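Acetyl-xylan esterase (Streptomyces lividans, PDB 2CC0) catalyses the metal-dependent removal of acetyl groups from xylan, as a family 4 carbohydrate esterase probably involved in plant cell wall degradation. Local coordinates at residues V7-D12 with I152-W157. Sequence-based numbering, arbitrary orientation.
Sequences VGLTFD and ILMHDW. With ACT (acetate ion), chain D.
M154 lies along the CD1-CE1-CZ side of the F11 ring, on the helix-ward face of two parallel strands in the polysaccharide deacetylase barrel. Their side chains run side by side; the methionine's bend at chi3 (-74°) brings its methyl to the ring tip, M154 CE lying 3.5 Å from F11 CZ. M154 SD sits obliquely, 4.9 Å from the F11 ring centroid, a Met-aromatic contact for which a slim, flexible thioether is well suited. L9, branched and apolar, continues this row: L9 CD2 rests 3.8 Å from I152 CG2 and also reaches the M154 methyl, while I168 of helix 159-174 packs on M154. The strand axes lie at 38°. I152 N bonds well to G8 O, beside a residue with no side chain to intrude, and D12 N to M154 O and D156 N to D12 O flank H155 in the regular parallel pattern; the bonds between are weak. There T10 helps: T10 OG1, set between its backbone N and carbonyl carbon (chi1 73°), gives its proton to I152 O at 2.7 Å and also bonds R100. The other face carries the polar centre. The CD1 methyl of L153 crosses D12 at about a right angle, 3.2 Å from D12 OD2, and the H155 ring lies obliquely with H155 CD2 3.6 Å from D12 CB. D12 and H155, not bonded to each other, both border a bound acetate, which H155 NE2 meets through a weak bond, near the zinc held by D13, H62 and H66. A salt bridge to R100 fixes D12 OD1 and leaves OD2 directed at the acetate.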
ATOM      1  N   VAL A   7      -1.539  12.868  -4.516  1.00 10.22           N
ATOM      2  CA  VAL A   7      -1.081  11.689  -5.255  1.00  9.89           C
ATOM      3  C   VAL A   7       0.425  11.566  -5.129  1.00  9.49           C
ATOM      4  O   VAL A   7       1.095  12.546  -4.803  1.00 10.46           O
ATOM      5  CB  VAL A   7      -1.438  11.762  -6.739  1.00  9.80           C
ATOM      6  CG1 VAL A   7      -3.000  11.862  -6.939  1.00  9.19           C
ATOM      7  CG2 VAL A   7      -0.668  12.918  -7.439  1.00 10.36           C
ATOM      8  N   GLY A   8       0.937  10.359  -5.402  1.00  8.68           N
ATOM      9  CA  GLY A   8       2.367  10.079  -5.286  1.00  8.08           C
ATOM     10  C   GLY A   8       3.008  10.001  -6.649  1.00  8.36           C
ATOM     11  O   GLY A   8       2.989   8.938  -7.273  1.00  9.37           O
ATOM     12  N   LEU A   9       3.567  11.122  -7.125  1.00  7.19           N
ATOM     13  CA  LEU A   9       4.348  11.062  -8.369  1.00  6.92           C
ATOM     14  C   LEU A   9       5.700  10.473  -8.055  1.00  7.00           C
ATOM     15  O   LEU A   9       6.354  10.902  -7.099  1.00  7.42           O
ATOM     16  CB  LEU A   9       4.547  12.458  -8.949  1.00  7.66           C
ATOM     17  CG  LEU A   9       3.261  13.216  -9.241  1.00  7.55           C
ATOM     18  CD1 LEU A   9       3.635  14.621  -9.809  1.00 10.60           C
ATOM     19  CD2 LEU A   9       2.312  12.473 -10.193  1.00 11.60           C
ATOM     20  N   THR A  10       6.126   9.483  -8.844  1.00  7.42           N
ATOM     21  CA  THR A  10       7.425   8.865  -8.616  1.00  7.44           C
ATOM     22  C   THR A  10       8.177   8.670  -9.923  1.00  7.95           C
ATOM     23  O   THR A  10       7.553   8.479 -10.975  1.00  9.23           O
ATOM     24  CB  THR A  10       7.297   7.490  -7.874  1.00  8.58           C
ATOM     25  OG1 THR A  10       6.768   6.510  -8.775  1.00  7.84           O
ATOM     26  CG2 THR A  10       6.387   7.612  -6.645  1.00  8.01           C
ATOM     27  N   PHE A  11       9.513   8.733  -9.850  1.00  7.67           N
ATOM     28  CA  PHE A  11      10.375   8.545 -11.025  1.00  7.59           C
ATOM     29  C   PHE A  11      11.517   7.599 -10.681  1.00  8.30           C
ATOM     30  O   PHE A  11      12.360   7.900  -9.804  1.00  8.43           O
ATOM     31  CB  PHE A  11      10.940   9.907 -11.497  1.00  8.17           C
ATOM     32  CG  PHE A  11       9.876  10.881 -11.887  1.00  6.87           C
ATOM     33  CD1 PHE A  11       9.359  10.867 -13.180  1.00  8.76           C
ATOM     34  CD2 PHE A  11       9.340  11.784 -10.946  1.00  6.83           C
ATOM     35  CE1 PHE A  11       8.374  11.748 -13.551  1.00  9.62           C
ATOM     36  CE2 PHE A  11       8.348  12.666 -11.308  1.00  8.57           C
ATOM     37  CZ  PHE A  11       7.838  12.639 -12.618  1.00  8.71           C
ATOM     38  N   ASP A  12      11.520   6.443 -11.348  1.00  8.46           N
ATOM     39  CA  ASP A  12      12.561   5.441 -11.167  1.00  8.85           C
ATOM     40  C   ASP A  12      13.781   5.633 -12.079  1.00  9.32           C
ATOM     41  O   ASP A  12      13.669   6.154 -13.206  1.00  9.39           O
ATOM     42  CB  ASP A  12      12.003   4.049 -11.444  1.00 11.08           C
ATOM     43  CG  ASP A  12      11.108   3.529 -10.331  1.00 11.77           C
ATOM     44  OD1 ASP A  12      10.784   4.270  -9.387  1.00 13.07           O
ATOM     45  OD2 ASP A  12      10.700   2.351 -10.440  1.00 16.01           O
ATOM     46  N   ILE A 152       1.821   6.624  -8.743  1.00  8.35           N
ATOM     47  CA  ILE A 152       2.053   6.276 -10.148  1.00  9.24           C
ATOM     48  C   ILE A 152       3.553   6.035 -10.416  1.00  9.33           C
ATOM     49  O   ILE A 152       4.394   6.810  -9.956  1.00  8.87           O
ATOM     50  CB  ILE A 152       1.506   7.366 -11.126  1.00  9.36           C
ATOM     51  CG1 ILE A 152       1.723   6.918 -12.583  1.00  9.47           C
ATOM     52  CG2 ILE A 152       2.124   8.747 -10.828  1.00 10.16           C
ATOM     53  CD1 ILE A 152       0.840   7.632 -13.604  1.00 11.36           C
ATOM     54  N   LEU A 153       3.849   4.961 -11.152  1.00  8.58           N
ATOM     55  CA  LEU A 153       5.188   4.658 -11.633  1.00  8.38           C
ATOM     56  C   LEU A 153       5.512   5.423 -12.918  1.00  8.79           C
ATOM     57  O   LEU A 153       4.851   5.247 -13.961  1.00  8.85           O
ATOM     58  CB  LEU A 153       5.308   3.149 -11.906  1.00  8.18           C
ATOM     59  CG  LEU A 153       6.589   2.692 -12.614  1.00  8.86           C
ATOM     60  CD1 LEU A 153       7.828   2.948 -11.724  1.00  9.87           C
ATOM     61  CD2 LEU A 153       6.484   1.220 -13.026  1.00  9.91           C
ATOM     62  N   MET A 154       6.555   6.266 -12.842  1.00  8.68           N
ATOM     63  CA  MET A 154       7.141   6.868 -14.042  1.00  9.91           C
ATOM     64  C   MET A 154       8.652   6.686 -13.935  1.00  9.32           C
ATOM     65  O   MET A 154       9.139   6.224 -12.903  1.00  8.43           O
ATOM     66  CB  MET A 154       6.758   8.353 -14.160  1.00  9.60           C
ATOM     67  CG  MET A 154       5.269   8.538 -14.463  1.00 10.53           C
ATOM     68  SD  MET A 154       4.828  10.270 -14.617  1.00 13.56           S
ATOM     69  CE  MET A 154       4.896  10.713 -12.876  1.00 13.24           C
ATOM     70  N   HIS A 155       9.371   7.065 -14.983  1.00  9.03           N
ATOM     71  CA  HIS A 155      10.828   6.931 -14.991  1.00  9.88           C
ATOM     72  C   HIS A 155      11.525   8.247 -15.268  1.00 10.69           C
ATOM     73  O   HIS A 155      10.936   9.149 -15.858  1.00 10.79           O
ATOM     74  CB  HIS A 155      11.239   5.865 -16.002  1.00  9.61           C
ATOM     75  CG  HIS A 155      10.795   4.490 -15.589  1.00  9.88           C
ATOM     76  ND1 HIS A 155       9.486   4.069 -15.701  1.00 10.86           N
ATOM     77  CD2 HIS A 155      11.470   3.480 -14.997  1.00 11.87           C
ATOM     78  CE1 HIS A 155       9.380   2.847 -15.212  1.00 10.41           C
ATOM     79  NE2 HIS A 155      10.569   2.464 -14.784  1.00 11.66           N
ATOM     80  N   ASP A 156      12.801   8.308 -14.867  1.00 11.22           N
ATOM     81  CA  ASP A 156      13.639   9.512 -14.967  1.00 12.41           C
ATOM     82  C   ASP A 156      14.010   9.868 -16.429  1.00 13.07           C
ATOM     83  O   ASP A 156      14.173  11.039 -16.751  1.00 14.42           O
ATOM     84  CB  ASP A 156      14.866   9.259 -14.076  1.00 12.94           C
ATOM     85  CG  ASP A 156      16.012  10.245 -14.290  1.00 14.38           C
ATOM     86  OD1 ASP A 156      16.893   9.917 -15.109  1.00 16.43           O
ATOM     87  OD2 ASP A 156      16.069  11.281 -13.578  1.00 15.63           O
ATOM     88  N   TRP A 157      14.096   8.858 -17.295  1.00 13.20           N
ATOM     89  CA  TRP A 157      14.672   9.007 -18.650  1.00 13.93           C
ATOM     90  C   TRP A 157      13.737   9.275 -19.864  1.00 14.68           C
ATOM     91  O   TRP A 157      14.191   9.889 -20.840  1.00 16.12           O
ATOM     92  CB  TRP A 157      15.620   7.828 -18.939  1.00 15.10           C
ATOM     93  CG  TRP A 157      14.973   6.497 -18.834  1.00 15.36           C
ATOM     94  CD1 TRP A 157      15.003   5.656 -17.768  1.00 15.73           C
ATOM     95  CD2 TRP A 157      14.195   5.850 -19.849  1.00 16.60           C
ATOM     96  NE1 TRP A 157      14.277   4.508 -18.057  1.00 16.43           N
ATOM     97  CE2 TRP A 157      13.782   4.610 -19.332  1.00 16.22           C
ATOM     98  CE3 TRP A 157      13.834   6.197 -21.159  1.00 17.25           C
ATOM     99  CZ2 TRP A 157      12.981   3.707 -20.073  1.00 15.10           C
ATOM    100  CZ3 TRP A 157      13.035   5.310 -21.900  1.00 17.10           C
ATOM    101  CH2 TRP A 157      12.625   4.082 -21.347  1.00 16.08           C
TER
HETATM  102  C   ACT D 201      11.020  -0.512 -11.584  0.50 11.49           C
HETATM  103  O   ACT D 201      11.744  -1.456 -11.980  0.50 11.03           O
HETATM  104  OXT ACT D 201      11.275   0.650 -12.016  0.50 11.77           O
HETATM  105  CH3 ACT D 201       9.899  -0.764 -10.621  0.50 12.03           C